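PDB 4JGI: cobalamin-binding protein from Desulfitobacterium hafniense, which binds methylcobalamin and probably serves as the corrinoid-carrying component of an O-demethylase system. Local coordinates for residues 51-54 and 59-62; 110-115 and 197-202. All coordinates share one frame; numbering follows the deposited sequence.

How the interactions relate
Interaction 1 lies at the surface and interaction 2 near the centre of the chain. The first joins the end of helix 32-54 to the start of helix 60-77 across a short turn in the N-terminal helical region; the second brings together helices 104-115 and 199-209 of the Rossmann-like cobalamin domain. Both contacts are apolar, but interaction 1 sets a phenylalanine ring against backbone and an isoleucine methyl, and interaction 2 a methionine sulfur on small alanines. Their segments meet as well: Asp-54 OD1 lies 2.7 Å from Asn-198 ND2, a probable hydrogen bond between the two regions, and Phe-53 packs on Asn-198. Each contact also holds a residue that touches the cofactor.

Interaction 1. Residues 51-54 and 59-62; sequences ERFD and FIGD
Phe-53 sets one edge of its ring against the backbone of Phe-59, while CD1 of Ile-60 meets the same ring obliquely. Its CG stands anti to the backbone N (chi1 177°), which swings the ring off the last turn of helix 32-54 and across to the start of helix 60-77. There Phe-53 CE1 comes 3.7 Å from Phe-59 C, which lies close to the ring plane. Ile-60 approaches differently: Ile-60 CD1 reaches Phe-53 CE1 at 3.6 Å and also touches CZ of that ring. Although CB of Ile-60 points away, both side-chain torsions are bent, and this double bend carries CD1 back to the aromatic ring. The two phenylalanine rings do not stack, because Phe-59 directs its side chain away and offers mainly its backbone. That backbone is also held within its own segment: Phe-59 N, at the N-cap position, donates a nearly straight bond (170°) of 2.9 Å to Asp-62 OD2 through the anti lone pair. Asp-62, three residues on, thus makes the reciprocal bond of a capping box, whose other bond a phenylalanine side chain cannot make. An alanine here removes the Phe-53 ring, which would probably leave Ile-60 CD1 freer to turn and a gap beside the Phe-59 carbonyl. Ile-60 also touches the bound methylcobalamin, so the corner between helices 32-54 and 60-77 reaches the cofactor pocket, consistent with the helical cap of methionine synthase relatives. Dispersion joins the two segments, while the directional bond to Asp-62 stays within the second, which implies a contact governed by shape rather than by directed bonds, alongside the short connection and the backbone bonding of Arg-52 with Tyr-58.

Interaction 2. Residues 110-115 and 197-202; sequences RTMAEA and TNAADG
Asn-198 OD1 is gripped by two backbone N-H groups at the start of helix 199-209, one of them from Ala-200, whose CB and N also meet Met-112. The firmer bond comes from Asp-201 N, 3.0 Å from Asn-198 OD1, nearly straight at 167° but arriving above the carbonyl plane of the amide; that from Ala-200 N is weak. This N-cap takes up two N-H groups of the first turn, and Asp-201 OD2 in turn accepts from Thr-197 N at 3.0 Å, tying down the residue before the cap. Met-112 comes at this turn from helix 104-115. Its chain runs extended beyond CG (chi2 177°, chi3 169°), which delivers the sulfur to the buried flank of the first turn. Met-112 SD lies 3.6 Å from Ala-200 N. The same Met-112 SD is 3.7 Å from Ala-199 CB. Met-112 CE rests 4.0 Å from Ala-200 CB. Small alanines thus let a long thioether lie close to the backbone. Ala-199 N also donates to the cofactor atom O8R, so the packed turn presents a backbone N-H to methylcobalamin. Beyond the pair, Met-112 rests on Leu-63 and Met-46 of the two cap-region helices and Ala-113 touches Val-120 of strand 119-122, which places helix 104-115 between the sheet and the helical region, with helix 199-209 at its side.

Interaction 1. Residues 51-54 and 59-62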
# COMPACT_ATOMS: atom_id res chain seq x y z
N GLU A 51 9.68 -5.33 -7.63
CA GLU A 51 10.52 -5.35 -8.83
C GLU A 51 10.62 -6.80 -9.40
O GLU A 51 10.54 -7.05 -10.59
CB GLU A 51 11.93 -4.84 -8.47
CG GLU A 51 11.95 -3.34 -8.25
CD GLU A 51 13.22 -2.78 -7.61
OE1 GLU A 51 14.22 -3.52 -7.39
OE2 GLU A 51 13.22 -1.57 -7.32
N ARG A 52 10.74 -7.76 -8.50
CA ARG A 52 10.81 -9.18 -8.83
C ARG A 52 9.53 -9.81 -9.36
O ARG A 52 9.53 -10.75 -10.16
CB ARG A 52 11.43 -9.97 -7.66
CG ARG A 52 12.83 -9.51 -7.32
CD ARG A 52 13.40 -10.16 -6.11
NE ARG A 52 13.77 -11.55 -6.32
CZ ARG A 52 14.46 -12.24 -5.38
NH1 ARG A 52 14.81 -11.64 -4.22
NH2 ARG A 52 14.79 -13.50 -5.56
N PHE A 53 8.40 -9.27 -8.94
CA PHE A 53 7.13 -9.58 -9.55
C PHE A 53 7.05 -8.98 -10.98
O PHE A 53 6.59 -9.68 -11.88
CB PHE A 53 6.01 -9.03 -8.66
CG PHE A 53 4.65 -9.23 -9.24
CD1 PHE A 53 4.01 -10.43 -9.09
CD2 PHE A 53 4.03 -8.25 -10.02
CE1 PHE A 53 2.76 -10.66 -9.65
CE2 PHE A 53 2.80 -8.44 -10.58
CZ PHE A 53 2.17 -9.65 -10.41
N ASP A 54 7.45 -7.75 -11.12
CA ASP A 54 7.33 -7.06 -12.40
C ASP A 54 8.22 -7.71 -13.45
O ASP A 54 7.85 -7.72 -14.59
CB ASP A 54 7.64 -5.56 -12.33
CG ASP A 54 6.45 -4.75 -11.76
OD1 ASP A 54 5.28 -5.29 -11.65
OD2 ASP A 54 6.69 -3.59 -11.40
N PHE A 59 5.25 -14.28 -8.38
CA PHE A 59 3.82 -14.47 -8.77
C PHE A 59 2.92 -13.79 -7.75
O PHE A 59 3.41 -13.25 -6.73
CB PHE A 59 3.50 -15.97 -8.86
CG PHE A 59 4.45 -16.68 -9.77
CD1 PHE A 59 4.48 -16.31 -11.10
CD2 PHE A 59 5.42 -17.51 -9.25
CE1 PHE A 59 5.37 -16.89 -11.96
CE2 PHE A 59 6.30 -18.14 -10.11
CZ PHE A 59 6.29 -17.77 -11.45
N ILE A 60 1.61 -13.81 -8.01
CA ILE A 60 0.65 -13.24 -7.05
C ILE A 60 0.85 -13.80 -5.64
O ILE A 60 0.79 -13.07 -4.66
CB ILE A 60 -0.80 -13.52 -7.54
CG1 ILE A 60 -0.98 -12.69 -8.81
CG2 ILE A 60 -1.90 -13.18 -6.52
CD1 ILE A 60 -0.71 -11.21 -8.69
N GLY A 61 1.04 -15.11 -5.53
CA GLY A 61 1.25 -15.69 -4.21
C GLY A 61 2.37 -15.01 -3.44
O GLY A 61 2.26 -14.77 -2.20
N ASP A 62 3.46 -14.64 -4.11
CA ASP A 62 4.57 -14.01 -3.41
C ASP A 62 4.18 -12.65 -2.89
O ASP A 62 4.64 -12.26 -1.85
CB ASP A 62 5.75 -13.89 -4.35
CG ASP A 62 6.21 -15.26 -4.79
OD1 ASP A 62 6.51 -16.09 -3.87
OD2 ASP A 62 6.17 -15.60 -5.99

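Interaction 2. Residues 110-115 and 197-202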
# COMPACT_ATOMS: atom_id res chain seq x y z
N ARG A 110 -3.99 -3.53 0.70
CA ARG A 110 -4.40 -3.21 2.03
C ARG A 110 -3.44 -3.84 3.03
O ARG A 110 -2.99 -3.19 3.99
CB ARG A 110 -5.85 -3.72 2.28
CG ARG A 110 -6.33 -3.47 3.67
CD ARG A 110 -7.65 -4.17 3.90
NE ARG A 110 -7.53 -5.63 3.81
CZ ARG A 110 -8.53 -6.50 3.65
NH1 ARG A 110 -9.76 -6.12 3.39
NH2 ARG A 110 -8.25 -7.81 3.64
N THR A 111 -3.08 -5.12 2.83
CA THR A 111 -2.22 -5.81 3.79
C THR A 111 -0.84 -5.14 3.76
O THR A 111 -0.27 -4.92 4.84
CB THR A 111 -2.12 -7.29 3.44
OG1 THR A 111 -3.47 -7.84 3.46
CG2 THR A 111 -1.17 -8.01 4.41
N MET A 112 -0.27 -4.85 2.61
CA MET A 112 1.06 -4.21 2.51
C MET A 112 1.03 -2.84 3.13
O MET A 112 1.95 -2.48 3.82
CB MET A 112 1.56 -4.15 1.10
CG MET A 112 1.83 -5.55 0.52
SD MET A 112 2.32 -5.24 -1.18
CE MET A 112 2.92 -6.85 -1.66
N ALA A 113 -0.05 -2.10 2.91
CA ALA A 113 -0.11 -0.73 3.42
C ALA A 113 -0.22 -0.69 4.93
O ALA A 113 0.45 0.09 5.62
CB ALA A 113 -1.31 -0.01 2.79
N GLU A 114 -1.04 -1.59 5.50
CA GLU A 114 -1.19 -1.77 6.94
C GLU A 114 0.18 -2.17 7.57
O GLU A 114 0.55 -1.61 8.57
CB GLU A 114 -2.35 -2.74 7.29
CG GLU A 114 -3.69 -2.07 7.05
CD GLU A 114 -4.92 -2.95 7.45
OE1 GLU A 114 -4.81 -4.21 7.34
OE2 GLU A 114 -6.00 -2.38 7.84
N ALA A 115 0.88 -3.08 6.94
CA ALA A 115 2.17 -3.51 7.41
C ALA A 115 3.24 -2.44 7.29
O ALA A 115 4.27 -2.55 7.93
CB ALA A 115 2.62 -4.74 6.63
N THR A 197 1.88 -0.42 -10.56
CA THR A 197 2.07 -1.66 -11.39
C THR A 197 1.67 -2.97 -10.64
O THR A 197 1.22 -3.99 -11.18
CB THR A 197 3.53 -1.75 -11.87
OG1 THR A 197 4.41 -1.77 -10.74
CG2 THR A 197 3.86 -0.52 -12.78
N ASN A 198 1.82 -2.90 -9.35
CA ASN A 198 1.59 -3.97 -8.50
C ASN A 198 1.50 -3.36 -7.11
O ASN A 198 1.86 -2.19 -6.92
CB ASN A 198 2.59 -5.10 -8.57
CG ASN A 198 3.94 -4.69 -8.10
OD1 ASN A 198 4.12 -4.39 -6.94
ND2 ASN A 198 4.94 -4.67 -9.03
N ALA A 199 1.00 -4.09 -6.17
CA ALA A 199 0.70 -3.57 -4.89
C ALA A 199 1.92 -3.06 -4.14
O ALA A 199 1.85 -2.07 -3.39
CB ALA A 199 -0.01 -4.59 -4.04
N ALA A 200 3.04 -3.73 -4.34
CA ALA A 200 4.27 -3.27 -3.67
C ALA A 200 4.77 -1.92 -4.27
O ALA A 200 5.20 -1.04 -3.51
CB ALA A 200 5.31 -4.37 -3.78
N ASP A 201 4.69 -1.81 -5.60
CA ASP A 201 4.95 -0.52 -6.23
C ASP A 201 4.02 0.56 -5.69
O ASP A 201 4.42 1.69 -5.42
CB ASP A 201 4.77 -0.64 -7.72
CG ASP A 201 5.03 0.66 -8.46
OD1 ASP A 201 6.18 1.11 -8.40
OD2 ASP A 201 4.08 1.14 -9.16
N GLY A 202 2.73 0.20 -5.47
CA GLY A 202 1.80 1.18 -4.93
C GLY A 202 2.20 1.66 -3.55
O GLY A 202 2.08 2.87 -3.21